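Local coordinates for conserved protein (Methanothermobacter thermautotrophicus, PDB 1T57) that binds flavin mononucleotide, and magnesium ions as well, and contains a pyruvate kinase-like alpha/beta domain, although its cellular function is still unknown, at residues R53-A58 and G74-V79; V168-G173 and L182-A187. All coordinates share one frame; numbering follows the deposited sequence.

Contact 1 of 2, residues R53-A58 and G74-V79. With FMN (flavin mononucleotide), chain E.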
loop_
_atom_site.group_PDB
_atom_site.type_symbol
_atom_site.label_atom_id
_atom_site.label_comp_id
_atom_site.label_asym_id
_atom_site.label_seq_id
_atom_site.Cartn_x
_atom_site.Cartn_y
_atom_site.Cartn_z
ATOM N N ARG A 53 -18.631 -20.909 27.158
ATOM C CA ARG A 53 -20.033 -20.884 26.773
ATOM C C ARG A 53 -20.328 -19.953 25.600
ATOM O O ARG A 53 -21.494 -19.675 25.304
ATOM C CB ARG A 53 -20.905 -20.493 27.966
ATOM C CG ARG A 53 -21.144 -18.995 28.129
ATOM C CD ARG A 53 -22.101 -18.724 29.292
ATOM N NE ARG A 53 -22.558 -17.336 29.327
ATOM C CZ ARG A 53 -23.291 -16.810 30.306
ATOM N NH1 ARG A 53 -23.659 -17.551 31.344
ATOM N NH2 ARG A 53 -23.644 -15.531 30.255
ATOM N N ASN A 54 -19.273 -19.483 24.937
ATOM C CA ASN A 54 -19.400 -18.602 23.773
ATOM C C ASN A 54 -18.875 -19.277 22.485
ATOM O O ASN A 54 -17.710 -19.688 22.399
ATOM C CB ASN A 54 -18.650 -17.300 24.035
ATOM C CG ASN A 54 -19.377 -16.399 25.028
ATOM O OD1 ASN A 54 -20.410 -15.780 24.697
ATOM N ND2 ASN A 54 -18.846 -16.324 26.257
ATOM N N PHE A 55 -19.739 -19.408 21.480
ATOM C CA PHE A 55 -19.325 -20.049 20.238
ATOM C C PHE A 55 -19.684 -19.234 19.017
ATOM O O PHE A 55 -20.831 -18.864 18.842
ATOM C CB PHE A 55 -19.987 -21.429 20.079
ATOM C CG PHE A 55 -19.707 -22.396 21.189
ATOM C CD1 PHE A 55 -20.420 -22.347 22.382
ATOM C CD2 PHE A 55 -18.718 -23.358 21.043
ATOM C CE1 PHE A 55 -20.153 -23.263 23.418
ATOM C CE2 PHE A 55 -18.449 -24.266 22.062
ATOM C CZ PHE A 55 -19.162 -24.213 23.254
ATOM N N VAL A 56 -18.706 -18.967 18.163
ATOM C CA VAL A 56 -19.006 -18.242 16.946
ATOM C C VAL A 56 -18.759 -19.232 15.820
ATOM O O VAL A 56 -17.686 -19.839 15.754
ATOM C CB VAL A 56 -18.122 -17.018 16.777
ATOM C CG1 VAL A 56 -16.639 -17.417 16.818
ATOM C CG2 VAL A 56 -18.490 -16.312 15.477
ATOM N N VAL A 57 -19.740 -19.408 14.939
ATOM C CA VAL A 57 -19.606 -20.390 13.863
ATOM C C VAL A 57 -20.018 -19.917 12.496
ATOM O O VAL A 57 -21.083 -19.345 12.331
ATOM C CB VAL A 57 -20.457 -21.643 14.131
ATOM C CG1 VAL A 57 -20.095 -22.733 13.149
ATOM C CG2 VAL A 57 -20.263 -22.107 15.533
ATOM N N ALA A 58 -19.183 -20.202 11.514
ATOM C CA ALA A 58 -19.472 -19.838 10.139
ATOM C C ALA A 58 -20.409 -20.880 9.554
ATOM O O ALA A 58 -20.045 -22.056 9.408
ATOM C CB ALA A 58 -18.195 -19.794 9.324
ATOM N N GLY A 74 -25.179 -22.468 25.608
ATOM C CA GLY A 74 -24.639 -21.151 25.901
ATOM C C GLY A 74 -24.933 -20.203 24.752
ATOM O O GLY A 74 -25.905 -20.387 24.010
ATOM N N ASN A 75 -24.101 -19.185 24.581
ATOM C CA ASN A 75 -24.344 -18.256 23.494
ATOM C C ASN A 75 -23.709 -18.727 22.201
ATOM O O ASN A 75 -22.486 -18.793 22.082
ATOM C CB ASN A 75 -23.812 -16.870 23.815
ATOM C CG ASN A 75 -24.274 -15.845 22.811
ATOM O OD1 ASN A 75 -23.510 -14.996 22.383
ATOM N ND2 ASN A 75 -25.542 -15.926 22.430
ATOM N N ILE A 76 -24.550 -19.046 21.227
ATOM C CA ILE A 76 -24.064 -19.472 19.927
ATOM C C ILE A 76 -24.407 -18.400 18.920
ATOM O O ILE A 76 -25.544 -17.941 18.858
ATOM C CB ILE A 76 -24.726 -20.741 19.438
ATOM C CG1 ILE A 76 -24.396 -21.905 20.354
ATOM C CG2 ILE A 76 -24.255 -21.028 18.023
ATOM C CD1 ILE A 76 -24.903 -23.221 19.818
ATOM N N VAL A 77 -23.422 -18.013 18.123
ATOM C CA VAL A 77 -23.642 -17.008 17.112
ATOM C C VAL A 77 -23.199 -17.623 15.800
ATOM O O VAL A 77 -22.089 -18.125 15.669
ATOM C CB VAL A 77 -22.871 -15.680 17.437
ATOM C CG1 VAL A 77 -21.462 -15.985 17.853
ATOM C CG2 VAL A 77 -22.866 -14.762 16.238
ATOM N N SER A 78 -24.117 -17.602 14.846
ATOM C CA SER A 78 -23.902 -18.141 13.523
ATOM C C SER A 78 -23.800 -16.967 12.565
ATOM O O SER A 78 -24.704 -16.110 12.514
ATOM C CB SER A 78 -25.085 -19.033 13.131
ATOM O OG SER A 78 -24.912 -19.648 11.859
ATOM N N VAL A 79 -22.678 -16.886 11.853
ATOM C CA VAL A 79 -22.540 -15.824 10.872
ATOM C C VAL A 79 -22.575 -16.483 9.498
ATOM O O VAL A 79 -21.925 -17.495 9.255
ATOM C CB VAL A 79 -21.224 -14.973 11.033
ATOM C CG1 VAL A 79 -20.702 -15.061 12.452
ATOM C CG2 VAL A 79 -20.178 -15.380 10.028
HETATM N N1 FMN E . -14.999 -21.199 3.572
HETATM C C2 FMN E . -13.750 -21.291 2.970
HETATM O O2 FMN E . -13.313 -22.371 2.620
HETATM N N3 FMN E . -12.882 -20.237 2.878
HETATM C C4 FMN E . -13.304 -18.975 3.209
HETATM O O4 FMN E . -12.478 -18.054 3.234
HETATM C C4A FMN E . -14.543 -18.854 3.844
HETATM N N5 FMN E . -14.985 -17.614 4.244
HETATM C C5A FMN E . -16.054 -17.551 5.107
HETATM C C6 FMN E . -16.472 -16.295 5.513
HETATM C C7 FMN E . -17.602 -16.142 6.266
HETATM C C7M FMN E . -18.003 -14.739 6.591
HETATM C C8 FMN E . -18.564 -17.144 6.217
HETATM C C8M FMN E . -19.896 -16.975 6.928
HETATM C C9 FMN E . -18.177 -18.409 5.781
HETATM C C9A FMN E . -16.884 -18.658 5.311
HETATM N N10 FMN E . -16.582 -19.863 4.660
HETATM C C10 FMN E . -15.344 -19.987 4.082
HETATM C "C1'" FMN E . -17.441 -21.102 4.791
HETATM C "C2'" FMN E . -17.270 -21.678 6.169
HETATM O "O2'" FMN E . -15.869 -21.851 6.411
HETATM C "C3'" FMN E . -17.931 -23.033 6.278
HETATM O "O3'" FMN E . -17.451 -23.899 5.294
HETATM C "C4'" FMN E . -19.444 -23.154 6.522
HETATM O "O4'" FMN E . -19.622 -24.518 6.823
HETATM C "C5'" FMN E . -20.517 -23.027 5.462
HETATM O "O5'" FMN E . -21.664 -23.462 6.158
HETATM P P FMN E . -22.743 -24.578 5.740
HETATM O O1P FMN E . -23.913 -24.386 6.641
HETATM O O2P FMN E . -22.211 -26.018 5.881
HETATM O O3P FMN E . -23.129 -24.282 4.285
#
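Val56 and Val77 stand side by side on one face of two parallel strands, pointing the same way, with Val56 CB 3.7 Å from Val77 CG1. That methyl group sits between the backbone N and carbonyl carbon of its own residue (chi1 46°), which sets it against Val56 CA and close to the carbonyl oxygen of Phe55. Val56 CG2 reaches diagonally along the same face to Val79 CG1, 4.0 Å away, and Ile152 of helix 144-158 lies against Val56 and Val79. Further back on this face the amides of Asn54 and Asn75 lie almost perpendicular, 84° apart; Asn54 OD1 rests 3.7 Å from Asn75 CB, while Asn75 ND2 is hydrogen-bonded to Asn107. On the other face Phe55 and Ile76 meet more loosely, and the backbone O of Asn75 lies near the plane of the Phe55 ring, at its edge. Five backbone hydrogen bonds tie the strands together, alternating in direction, from Asn75 N to Arg53 O (2.7 Å) through to Val79 N and Val57 O (3.0 Å). At the C-terminal ends the cofactor takes over: Ala58 CB is 3.8 Å from ribityl C2' of FMN, and Val79 CG2 is 3.5 Å from the ring methyl C8M. With helix 63-69 connecting them along the chain, the strands form a beta-alpha-beta unit whose ends help to build a nucleotide pocket, as is common in alpha/beta folds.

Contact 2 of 2, residues V168-G173 and L182-A187. With FMN (flavin mononucleotide), chain E.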
loop_
_atom_site.group_PDB
_atom_site.type_symbol
_atom_site.label_atom_id
_atom_site.label_comp_id
_atom_site.label_asym_id
_atom_site.label_seq_id
_atom_site.Cartn_x
_atom_site.Cartn_y
_atom_site.Cartn_z
ATOM N N VAL A 168 -13.396 -17.920 23.724
ATOM C CA VAL A 168 -14.478 -18.373 22.869
ATOM C C VAL A 168 -13.961 -19.484 21.955
ATOM O O VAL A 168 -12.756 -19.575 21.694
ATOM C CB VAL A 168 -14.978 -17.205 21.963
ATOM C CG1 VAL A 168 -16.137 -17.660 21.114
ATOM C CG2 VAL A 168 -15.362 -16.005 22.810
ATOM N N ILE A 169 -14.857 -20.334 21.471
ATOM C CA ILE A 169 -14.437 -21.396 20.565
ATOM C C ILE A 169 -14.920 -20.957 19.185
ATOM O O ILE A 169 -16.116 -20.743 19.017
ATOM C CB ILE A 169 -15.093 -22.756 20.931
ATOM C CG1 ILE A 169 -14.714 -23.156 22.375
ATOM C CG2 ILE A 169 -14.674 -23.821 19.927
ATOM C CD1 ILE A 169 -13.808 -24.420 22.503
ATOM N N ALA A 170 -14.002 -20.800 18.225
ATOM C CA ALA A 170 -14.346 -20.379 16.857
ATOM C C ALA A 170 -14.334 -21.585 15.922
ATOM O O ALA A 170 -13.409 -22.375 15.962
ATOM C CB ALA A 170 -13.352 -19.332 16.368
ATOM N N ILE A 171 -15.351 -21.700 15.069
ATOM C CA ILE A 171 -15.499 -22.849 14.155
ATOM C C ILE A 171 -15.634 -22.483 12.676
ATOM O O ILE A 171 -16.509 -21.711 12.264
ATOM C CB ILE A 171 -16.753 -23.708 14.578
ATOM C CG1 ILE A 171 -16.510 -24.321 15.970
ATOM C CG2 ILE A 171 -17.049 -24.798 13.569
ATOM C CD1 ILE A 171 -17.797 -24.656 16.794
ATOM N N GLY A 172 -14.768 -23.057 11.866
ATOM C CA GLY A 172 -14.836 -22.775 10.453
ATOM C C GLY A 172 -14.509 -23.998 9.634
ATOM O O GLY A 172 -14.126 -25.032 10.177
ATOM N N GLY A 173 -14.654 -23.885 8.320
ATOM C CA GLY A 173 -14.346 -25.018 7.476
ATOM C C GLY A 173 -14.010 -24.640 6.053
ATOM O O GLY A 173 -13.909 -23.462 5.721
ATOM N N LEU A 182 -11.032 -23.332 16.785
ATOM C CA LEU A 182 -9.979 -22.721 17.576
ATOM C C LEU A 182 -10.491 -22.205 18.914
ATOM O O LEU A 182 -11.684 -21.984 19.074
ATOM C CB LEU A 182 -9.346 -21.573 16.771
ATOM C CG LEU A 182 -8.017 -21.773 16.017
ATOM C CD1 LEU A 182 -7.999 -23.003 15.158
ATOM C CD2 LEU A 182 -7.806 -20.560 15.148
ATOM N N VAL A 183 -9.579 -22.053 19.874
ATOM C CA VAL A 183 -9.904 -21.501 21.179
ATOM C C VAL A 183 -9.177 -20.169 21.189
ATOM O O VAL A 183 -7.948 -20.094 21.120
ATOM C CB VAL A 183 -9.401 -22.381 22.303
ATOM C CG1 VAL A 183 -9.407 -21.616 23.608
ATOM C CG2 VAL A 183 -10.301 -23.595 22.409
ATOM N N LEU A 184 -9.936 -19.094 21.251
ATOM C CA LEU A 184 -9.306 -17.794 21.186
ATOM C C LEU A 184 -10.070 -16.730 21.925
ATOM O O LEU A 184 -11.176 -16.955 22.439
ATOM C CB LEU A 184 -9.171 -17.391 19.715
ATOM C CG LEU A 184 -10.484 -17.453 18.912
ATOM C CD1 LEU A 184 -11.496 -16.387 19.414
ATOM C CD2 LEU A 184 -10.194 -17.265 17.418
ATOM N N THR A 185 -9.463 -15.557 21.954
ATOM C CA THR A 185 -10.049 -14.398 22.597
ATOM C C THR A 185 -10.232 -13.372 21.487
ATOM O O THR A 185 -9.258 -12.824 20.956
ATOM C CB THR A 185 -9.115 -13.815 23.704
ATOM O OG1 THR A 185 -9.059 -14.712 24.824
ATOM C CG2 THR A 185 -9.630 -12.476 24.179
ATOM N N PRO A 186 -11.484 -13.109 21.106
ATOM C CA PRO A 186 -11.721 -12.133 20.046
ATOM C C PRO A 186 -11.157 -10.766 20.376
ATOM O O PRO A 186 -10.680 -10.510 21.498
ATOM C CB PRO A 186 -13.243 -12.110 19.939
ATOM C CG PRO A 186 -13.608 -13.533 20.277
ATOM C CD PRO A 186 -12.740 -13.782 21.486
ATOM N N ALA A 187 -11.254 -9.883 19.391
ATOM C CA ALA A 187 -10.797 -8.519 19.511
ATOM C C ALA A 187 -11.574 -7.724 18.465
ATOM O O ALA A 187 -12.007 -8.277 17.469
ATOM C CB ALA A 187 -9.278 -8.451 19.225
HETATM N N1 FMN E . -14.999 -21.199 3.572
HETATM C C2 FMN E . -13.750 -21.291 2.970
HETATM O O2 FMN E . -13.313 -22.371 2.620
HETATM N N3 FMN E . -12.882 -20.237 2.878
HETATM C C4 FMN E . -13.304 -18.975 3.209
HETATM O O4 FMN E . -12.478 -18.054 3.234
HETATM C C4A FMN E . -14.543 -18.854 3.844
HETATM N N5 FMN E . -14.985 -17.614 4.244
HETATM C C5A FMN E . -16.054 -17.551 5.107
HETATM C C6 FMN E . -16.472 -16.295 5.513
HETATM C C7 FMN E . -17.602 -16.142 6.266
HETATM C C7M FMN E . -18.003 -14.739 6.591
HETATM C C8 FMN E . -18.564 -17.144 6.217
HETATM C C8M FMN E . -19.896 -16.975 6.928
HETATM C C9 FMN E . -18.177 -18.409 5.781
HETATM C C9A FMN E . -16.884 -18.658 5.311
HETATM N N10 FMN E . -16.582 -19.863 4.660
HETATM C C10 FMN E . -15.344 -19.987 4.082
HETATM C "C1'" FMN E . -17.441 -21.102 4.791
HETATM C "C2'" FMN E . -17.270 -21.678 6.169
HETATM O "O2'" FMN E . -15.869 -21.851 6.411
HETATM C "C3'" FMN E . -17.931 -23.033 6.278
HETATM O "O3'" FMN E . -17.451 -23.899 5.294
HETATM C "C4'" FMN E . -19.444 -23.154 6.522
HETATM O "O4'" FMN E . -19.622 -24.518 6.823
HETATM C "C5'" FMN E . -20.517 -23.027 5.462
HETATM O "O5'" FMN E . -21.664 -23.462 6.158
HETATM P P FMN E . -22.743 -24.578 5.740
HETATM O O1P FMN E . -23.913 -24.386 6.641
HETATM O O2P FMN E . -22.211 -26.018 5.881
HETATM O O3P FMN E . -23.129 -24.282 4.285
#
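Leu184 CG is placed between its backbone N and carbonyl carbon (chi1 53°), a turn that brings the end of the side chain back over 168-173, where CD2 meets Ala170 CB at 3.9 Å. Ile169 CG1 instead lies opposite its carbonyl carbon, and an unstaggered second torsion (chi2 -113°) then carries CD1 to Val183 CG2, 3.6 Å away on the other face of the sheet. Val168 CG2 presses on Pro186 CD at 3.7 Å, the two side chains crossing at about a right angle just past the end of the second strand. The backbones are joined by two reciprocal pairs of hydrogen bonds: Val168 with Leu184, whose N donates to Val168 O almost straight (171°), and Ala170 with Leu182, Ala170 N to Leu182 O and Leu182 N to Ala170 O, both 2.7 Å. The first strand ends at Gly172, and beyond it Gly173 N donates to FMN O2' at 3.0 Å while Gly173 O accepts from the same hydroxyl. The hairpin lies within the mixed sheet, with strand 54-58 beside 168-172 and strand 196-204 beside 180-185; helix 144-158 covers the Ala170 and Leu184 face, whereas Ile201 lies against Ile169 and Val183.

In the fold
Contacts 1 and 2 illustrate how one sheet can combine parallel and antiparallel pairing beside a single cofactor at the strand ends. They come in series along the chain, the parallel pair 53-58 with 74-79 closing before the hairpin 168-173 with 182-187 opens, yet their centres are only 9 Å apart. Strands 54-58 and 168-172 are neighbours, probably hydrogen-bonded from Asn54 O to Ile169 N and from Val56 O to Ile171 N, so the four strands run in the order 180-185, 168-172, 54-58, 75-79. Helix 144-158 packs against both contacts. Each also touches FMN, which places the flavin site at a junction of chain segments far apart in sequence.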